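Local coordinates for protein receptor-type adenylate cyclase gresag 4.3 (Trypanosoma brucei, PDB 1FX4) that converts ATP to cyclic AMP and diphosphate with magnesium as cofactor, here represented by the catalytic domain, probably cytoplasmic, of a membrane-bound cyclase that could also serve as a receptor, at residues T14-T18 with T160-A165; A78-Q82 with V134-I138. All blocks are in the same frame, centred on the assembly; numbering follows the deposited sequence.

Overall arrangement
A class III cyclase domain illustrates how one beta-sheet collects helices on its two faces. Both contacts share the mixed sheet, through neighbouring antiparallel strands: contact 1 sets helix 159-170 against strand 13-20, and contact 2 sets helix 71-87 against strand 134-141. The helices lie on opposite faces, Leu15 and Phe17 pointing to one and Val134, Val136 and Ile138 to the other. The centres of the two contacts are about 12 Å apart, and a probable hydrogen bond from Phe17 N to Gly137 O joins the strands. In sequence, both segments of contact 2 fall between those of contact 1. Strand 13-20 also carries Asp19, which binds magnesium with Asp62, placing both contacts beside the metal site.

Contact 1: T14-T18 with T160-A165; sequences TLIFT and TSNMAA
The ring of Phe17 is met by Ala165 over one face and by Ala164 and Ser161 near its edge, so that one aromatic ring touches three residues of the helix. Its first torsion, chi1 -85°, sets CG opposite the carbonyl carbon, and the second turns the ring to present a face to Ala165. The methyl CB of Ala165 stands 4.0 Å from the centroid of the Phe17 ring and only 7° off its normal, a CH-pi contact over the face. Ala164 CB comes in beside the rim, 3.5 Å from Phe17 CD1. At the far end of the ring, Ser161 OG lies in the ring plane, 3.9 Å from Phe17 CZ; this hydroxyl is hydrogen-bonded to Tyr156 O.

Leu15 shares Ala164 and Ser161 with Phe17 and also reaches back to Thr160. Its CB rests against Ala164 CB at 3.7 Å, while the extended end of the chain carries CD1 to the backbone of Ser161. There the fit is tight, with Leu15 CD1 3.4 Å from Ser161 CA, and the same methyl borders Thr160 CG2 at 4.2 Å. No hydrogen bond crosses between the segments. The axes of strand 14-18 and helix 160-165, 38° apart in direction, approach to 7.8 Å, a closeness consistent with the small alanine side chains at the interface.

Helix 159-170 thus packs on one face of the central sheet of the class III cyclase domain, against the strand that carries the magnesium ligand Asp19. Strand 13-20 is hydrogen-bonded on one side to strand 63-68 and on the other to strand 134-141; Met65 of the former also touches Phe17 and Ser161. Thr14 and Ile16 point to the other face of the sheet, where helix 71-87 packs.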
ATOM      1  N   THR A  14     -18.325  -4.859   9.100  1.00 23.85           N
ATOM      2  CA  THR A  14     -18.261  -5.429   7.762  1.00 22.74           C
ATOM      3  C   THR A  14     -17.166  -4.657   7.054  1.00 22.28           C
ATOM      4  O   THR A  14     -17.193  -3.422   6.981  1.00 21.64           O
ATOM      5  CB  THR A  14     -19.581  -5.291   6.978  1.00 23.01           C
ATOM      6  OG1 THR A  14     -20.616  -5.993   7.674  1.00 22.49           O
ATOM      7  CG2 THR A  14     -19.434  -5.911   5.589  1.00 20.98           C
ATOM      8  N   LEU A  15     -16.169  -5.394   6.584  1.00 21.07           N
ATOM      9  CA  LEU A  15     -15.065  -4.782   5.891  1.00 20.66           C
ATOM     10  C   LEU A  15     -15.123  -5.122   4.419  1.00 20.31           C
ATOM     11  O   LEU A  15     -15.486  -6.233   4.043  1.00 20.78           O
ATOM     12  CB  LEU A  15     -13.742  -5.271   6.478  1.00 21.87           C
ATOM     13  CG  LEU A  15     -13.493  -4.834   7.917  1.00 21.53           C
ATOM     14  CD1 LEU A  15     -12.210  -5.495   8.394  1.00 22.80           C
ATOM     15  CD2 LEU A  15     -13.383  -3.314   7.984  1.00 21.64           C
ATOM     16  N   ILE A  16     -14.790  -4.137   3.596  1.00 20.50           N
ATOM     17  CA  ILE A  16     -14.753  -4.308   2.152  1.00 20.51           C
ATOM     18  C   ILE A  16     -13.353  -3.942   1.690  1.00 20.13           C
ATOM     19  O   ILE A  16     -12.839  -2.881   2.057  1.00 21.78           O
ATOM     20  CB  ILE A  16     -15.691  -3.327   1.421  1.00 21.78           C
ATOM     21  CG1 ILE A  16     -17.128  -3.456   1.919  1.00 21.64           C
ATOM     22  CG2 ILE A  16     -15.610  -3.574  -0.097  1.00 20.76           C
ATOM     23  CD1 ILE A  16     -18.018  -2.319   1.419  1.00 25.09           C
ATOM     24  N   PHE A  17     -12.705  -4.844   0.964  1.00 19.51           N
ATOM     25  CA  PHE A  17     -11.402  -4.539   0.396  1.00 18.47           C
ATOM     26  C   PHE A  17     -11.573  -4.536  -1.120  1.00 17.34           C
ATOM     27  O   PHE A  17     -12.274  -5.378  -1.668  1.00 17.15           O
ATOM     28  CB  PHE A  17     -10.332  -5.570   0.798  1.00 18.92           C
ATOM     29  CG  PHE A  17      -9.690  -5.285   2.128  1.00 20.29           C
ATOM     30  CD1 PHE A  17     -10.262  -5.755   3.295  1.00 21.24           C
ATOM     31  CD2 PHE A  17      -8.509  -4.553   2.206  1.00 21.26           C
ATOM     32  CE1 PHE A  17      -9.661  -5.506   4.529  1.00 22.28           C
ATOM     33  CE2 PHE A  17      -7.904  -4.303   3.443  1.00 22.26           C
ATOM     34  CZ  PHE A  17      -8.485  -4.784   4.598  1.00 21.07           C
ATOM     35  N   THR A  18     -10.959  -3.567  -1.787  1.00 16.86           N
ATOM     36  CA  THR A  18     -11.031  -3.494  -3.239  1.00 16.99           C
ATOM     37  C   THR A  18      -9.653  -3.305  -3.812  1.00 17.75           C
ATOM     38  O   THR A  18      -8.758  -2.830  -3.124  1.00 18.70           O
ATOM     39  CB  THR A  18     -11.845  -2.282  -3.726  1.00 17.75           C
ATOM     40  OG1 THR A  18     -11.094  -1.072  -3.528  1.00 19.07           O
ATOM     41  CG2 THR A  18     -13.180  -2.181  -2.978  1.00 18.88           C
ATOM     42  N   THR A 160     -10.385 -10.718  11.433  1.00 32.12           N
ATOM     43  CA  THR A 160     -11.512 -10.243  10.633  1.00 31.72           C
ATOM     44  C   THR A 160     -11.044  -9.395   9.461  1.00 30.98           C
ATOM     45  O   THR A 160     -11.487  -9.579   8.329  1.00 30.28           O
ATOM     46  CB  THR A 160     -12.512  -9.433  11.487  1.00 31.54           C
ATOM     47  OG1 THR A 160     -13.175 -10.322  12.390  1.00 32.08           O
ATOM     48  CG2 THR A 160     -13.567  -8.751  10.605  1.00 31.55           C
ATOM     49  N   SER A 161     -10.134  -8.469   9.742  1.00 30.51           N
ATOM     50  CA  SER A 161      -9.595  -7.611   8.707  1.00 29.90           C
ATOM     51  C   SER A 161      -8.785  -8.451   7.721  1.00 29.85           C
ATOM     52  O   SER A 161      -8.903  -8.275   6.511  1.00 28.26           O
ATOM     53  CB  SER A 161      -8.726  -6.524   9.338  1.00 30.19           C
ATOM     54  OG  SER A 161      -8.164  -5.702   8.347  1.00 32.43           O
ATOM     55  N   ASN A 162      -7.999  -9.392   8.246  1.00 29.93           N
ATOM     56  CA  ASN A 162      -7.168 -10.258   7.405  1.00 30.50           C
ATOM     57  C   ASN A 162      -8.030 -11.170   6.533  1.00 29.18           C
ATOM     58  O   ASN A 162      -7.674 -11.481   5.398  1.00 28.84           O
ATOM     59  CB  ASN A 162      -6.212 -11.087   8.270  1.00 33.23           C
ATOM     60  CG  ASN A 162      -5.413 -10.226   9.248  1.00 36.69           C
ATOM     61  OD1 ASN A 162      -5.101  -9.061   8.965  1.00 38.87           O
ATOM     62  ND2 ASN A 162      -5.100 -10.790  10.418  1.00 38.36           N
ATOM     63  N   MET A 163      -9.174 -11.587   7.066  1.00 28.55           N
ATOM     64  CA  MET A 163     -10.098 -12.445   6.337  1.00 27.79           C
ATOM     65  C   MET A 163     -10.697 -11.673   5.161  1.00 26.38           C
ATOM     66  O   MET A 163     -10.825 -12.201   4.058  1.00 25.30           O
ATOM     67  CB  MET A 163     -11.215 -12.927   7.261  1.00 30.09           C
ATOM     68  CG  MET A 163     -12.251 -13.781   6.580  1.00 32.88           C
ATOM     69  SD  MET A 163     -11.517 -15.306   6.001  1.00 37.77           S
ATOM     70  CE  MET A 163     -11.223 -16.129   7.586  1.00 34.90           C
ATOM     71  N   ALA A 164     -11.081 -10.423   5.415  1.00 25.79           N
ATOM     72  CA  ALA A 164     -11.660  -9.579   4.368  1.00 24.65           C
ATOM     73  C   ALA A 164     -10.627  -9.351   3.264  1.00 23.82           C
ATOM     74  O   ALA A 164     -10.943  -9.415   2.076  1.00 21.60           O
ATOM     75  CB  ALA A 164     -12.097  -8.251   4.945  1.00 23.75           C
ATOM     76  N   ALA A 165      -9.387  -9.104   3.675  1.00 24.58           N
ATOM     77  CA  ALA A 165      -8.292  -8.856   2.743  1.00 24.46           C
ATOM     78  C   ALA A 165      -7.996 -10.075   1.879  1.00 25.27           C
ATOM     79  O   ALA A 165      -7.824  -9.959   0.670  1.00 24.30           O
ATOM     80  CB  ALA A 165      -7.047  -8.419   3.499  1.00 25.11           C
TER

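Contact 2: A78-Q82 with V134-I138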
ATOM      1  N   ALA A  78     -20.841  -2.511  -2.838  1.00 20.04           N
ATOM      2  CA  ALA A  78     -20.079  -3.369  -3.750  1.00 20.59           C
ATOM      3  C   ALA A  78     -20.819  -3.605  -5.069  1.00 21.48           C
ATOM      4  O   ALA A  78     -20.217  -3.598  -6.144  1.00 19.91           O
ATOM      5  CB  ALA A  78     -19.756  -4.691  -3.079  1.00 20.14           C
ATOM      6  N   GLN A  79     -22.128  -3.815  -4.984  1.00 21.97           N
ATOM      7  CA  GLN A  79     -22.920  -4.047  -6.176  1.00 23.20           C
ATOM      8  C   GLN A  79     -22.966  -2.795  -7.030  1.00 22.94           C
ATOM      9  O   GLN A  79     -22.780  -2.853  -8.242  1.00 22.34           O
ATOM     10  CB  GLN A  79     -24.334  -4.489  -5.798  1.00 24.84           C
ATOM     11  CG  GLN A  79     -25.259  -4.610  -6.991  1.00 28.63           C
ATOM     12  CD  GLN A  79     -26.448  -5.480  -6.679  1.00 30.84           C
ATOM     13  OE1 GLN A  79     -27.590  -5.015  -6.685  1.00 34.23           O
ATOM     14  NE2 GLN A  79     -26.188  -6.749  -6.378  1.00 30.40           N
ATOM     15  N   GLU A  80     -23.184  -1.649  -6.393  1.00 23.28           N
ATOM     16  CA  GLU A  80     -23.250  -0.399  -7.128  1.00 24.27           C
ATOM     17  C   GLU A  80     -21.880  -0.046  -7.693  1.00 22.04           C
ATOM     18  O   GLU A  80     -21.777   0.564  -8.753  1.00 20.51           O
ATOM     19  CB  GLU A  80     -23.778   0.732  -6.247  1.00 27.58           C
ATOM     20  CG  GLU A  80     -24.428   1.842  -7.050  1.00 34.35           C
ATOM     21  CD  GLU A  80     -25.543   1.330  -7.969  1.00 37.05           C
ATOM     22  OE1 GLU A  80     -25.673   1.875  -9.091  1.00 39.18           O
ATOM     23  OE2 GLU A  80     -26.277   0.384  -7.577  1.00 38.98           O
ATOM     24  N   LEU A  81     -20.827  -0.459  -6.996  1.00 20.77           N
ATOM     25  CA  LEU A  81     -19.483  -0.197  -7.491  1.00 19.44           C
ATOM     26  C   LEU A  81     -19.337  -0.856  -8.867  1.00 18.31           C
ATOM     27  O   LEU A  81     -18.989  -0.192  -9.828  1.00 17.53           O
ATOM     28  CB  LEU A  81     -18.434  -0.726  -6.506  1.00 19.83           C
ATOM     29  CG  LEU A  81     -16.960  -0.396  -6.797  1.00 19.45           C
ATOM     30  CD1 LEU A  81     -16.152  -0.633  -5.530  1.00 18.76           C
ATOM     31  CD2 LEU A  81     -16.401  -1.232  -7.934  1.00 21.14           C
ATOM     32  N   GLN A  82     -19.617  -2.155  -8.967  1.00 18.31           N
ATOM     33  CA  GLN A  82     -19.481  -2.849 -10.246  1.00 18.37           C
ATOM     34  C   GLN A  82     -20.339  -2.223 -11.356  1.00 19.66           C
ATOM     35  O   GLN A  82     -19.859  -2.027 -12.496  1.00 18.05           O
ATOM     36  CB  GLN A  82     -19.816  -4.325 -10.092  1.00 18.86           C
ATOM     37  CG  GLN A  82     -18.899  -5.052  -9.106  1.00 17.76           C
ATOM     38  CD  GLN A  82     -17.463  -5.072  -9.584  1.00 18.34           C
ATOM     39  OE1 GLN A  82     -17.193  -4.849 -10.764  1.00 17.36           O
ATOM     40  NE2 GLN A  82     -16.531  -5.345  -8.669  1.00 17.14           N
ATOM     41  N   VAL A 134     -12.507  -3.887 -10.945  1.00 18.08           N
ATOM     42  CA  VAL A 134     -12.253  -3.882  -9.515  1.00 18.11           C
ATOM     43  C   VAL A 134     -12.652  -5.189  -8.856  1.00 18.80           C
ATOM     44  O   VAL A 134     -13.752  -5.682  -9.067  1.00 19.70           O
ATOM     45  CB  VAL A 134     -13.018  -2.691  -8.836  1.00 18.29           C
ATOM     46  CG1 VAL A 134     -12.709  -2.615  -7.344  1.00 17.89           C
ATOM     47  CG2 VAL A 134     -12.619  -1.381  -9.503  1.00 17.57           C
ATOM     48  N   ARG A 135     -11.737  -5.786  -8.101  1.00 19.73           N
ATOM     49  CA  ARG A 135     -12.047  -7.009  -7.378  1.00 20.12           C
ATOM     50  C   ARG A 135     -12.479  -6.551  -6.001  1.00 19.20           C
ATOM     51  O   ARG A 135     -11.938  -5.583  -5.456  1.00 18.54           O
ATOM     52  CB  ARG A 135     -10.841  -7.949  -7.291  1.00 23.16           C
ATOM     53  CG  ARG A 135      -9.714  -7.452  -6.460  1.00 25.40           C
ATOM     54  CD  ARG A 135      -8.626  -8.535  -6.328  1.00 30.26           C
ATOM     55  NE  ARG A 135      -7.868  -8.686  -7.548  1.00 33.22           N
ATOM     56  CZ  ARG A 135      -6.597  -8.320  -7.686  1.00 36.33           C
ATOM     57  NH1 ARG A 135      -5.926  -7.782  -6.669  1.00 36.30           N
ATOM     58  NH2 ARG A 135      -6.000  -8.486  -8.850  1.00 37.10           N
ATOM     59  N   VAL A 136     -13.475  -7.230  -5.446  1.00 17.96           N
ATOM     60  CA  VAL A 136     -14.014  -6.847  -4.153  1.00 18.45           C
ATOM     61  C   VAL A 136     -14.218  -8.047  -3.262  1.00 18.29           C
ATOM     62  O   VAL A 136     -14.745  -9.070  -3.692  1.00 19.40           O
ATOM     63  CB  VAL A 136     -15.385  -6.113  -4.323  1.00 17.73           C
ATOM     64  CG1 VAL A 136     -15.940  -5.697  -2.967  1.00 17.47           C
ATOM     65  CG2 VAL A 136     -15.222  -4.903  -5.251  1.00 17.92           C
ATOM     66  N   GLY A 137     -13.799  -7.908  -2.012  1.00 18.12           N
ATOM     67  CA  GLY A 137     -13.966  -8.971  -1.044  1.00 18.92           C
ATOM     68  C   GLY A 137     -14.684  -8.357   0.137  1.00 18.67           C
ATOM     69  O   GLY A 137     -14.355  -7.246   0.534  1.00 18.68           O
ATOM     70  N   ILE A 138     -15.629  -9.097   0.713  1.00 19.05           N
ATOM     71  CA  ILE A 138     -16.417  -8.606   1.846  1.00 20.26           C
ATOM     72  C   ILE A 138     -16.481  -9.652   2.951  1.00 20.64           C
ATOM     73  O   ILE A 138     -16.734 -10.830   2.687  1.00 19.79           O
ATOM     74  CB  ILE A 138     -17.876  -8.309   1.419  1.00 19.55           C
ATOM     75  CG1 ILE A 138     -17.909  -7.339   0.227  1.00 20.49           C
ATOM     76  CG2 ILE A 138     -18.687  -7.769   2.610  1.00 19.77           C
ATOM     77  CD1 ILE A 138     -19.323  -7.170  -0.374  1.00 20.29           C
TER
HETATM   78  O   HOH W   1     -15.111  -3.485 -11.743  1.00 19.99           O
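Ala78 begins the contact with its methyl group, which touches two strand side chains: Ala78 CB is 3.7 Å from Ile138 CD1 and 3.9 Å from Val136 CG1. About one turn on, Leu81 crosses the side chain of Val134 at roughly a right angle, its CD2 lying 3.8 Å from Val134 CB. Gln82 then adds the polar part. A bend at its second torsion brings the amide back toward the strand. NE2 of Gln82 donates to Val134 O at 2.8 Å, nearly straight at 166°; the acceptor lies almost in the amide plane of Gln82, whereas the donor is tilted 33° from the carbonyl plane. OE1 is hydrogen-bonded to Arg222; a water that accepts from Val134 N lies 2.7 Å from Gln82 OE1 and may donate to it.

Helix 78-82 and strand 134-138 are nearly antiparallel, at 173°. Helix 71-87 covers the sheet face opposite helix 159-170, with the side chain of Val134 about 6 Å from that of the magnesium ligand Asp19. Strand 134-141 runs between strands 13-20 and 176-179, whose Ile16 and Val176 touch Val136, while helix 34-51 reaches Leu81 through Leu48 and Val134 through His41.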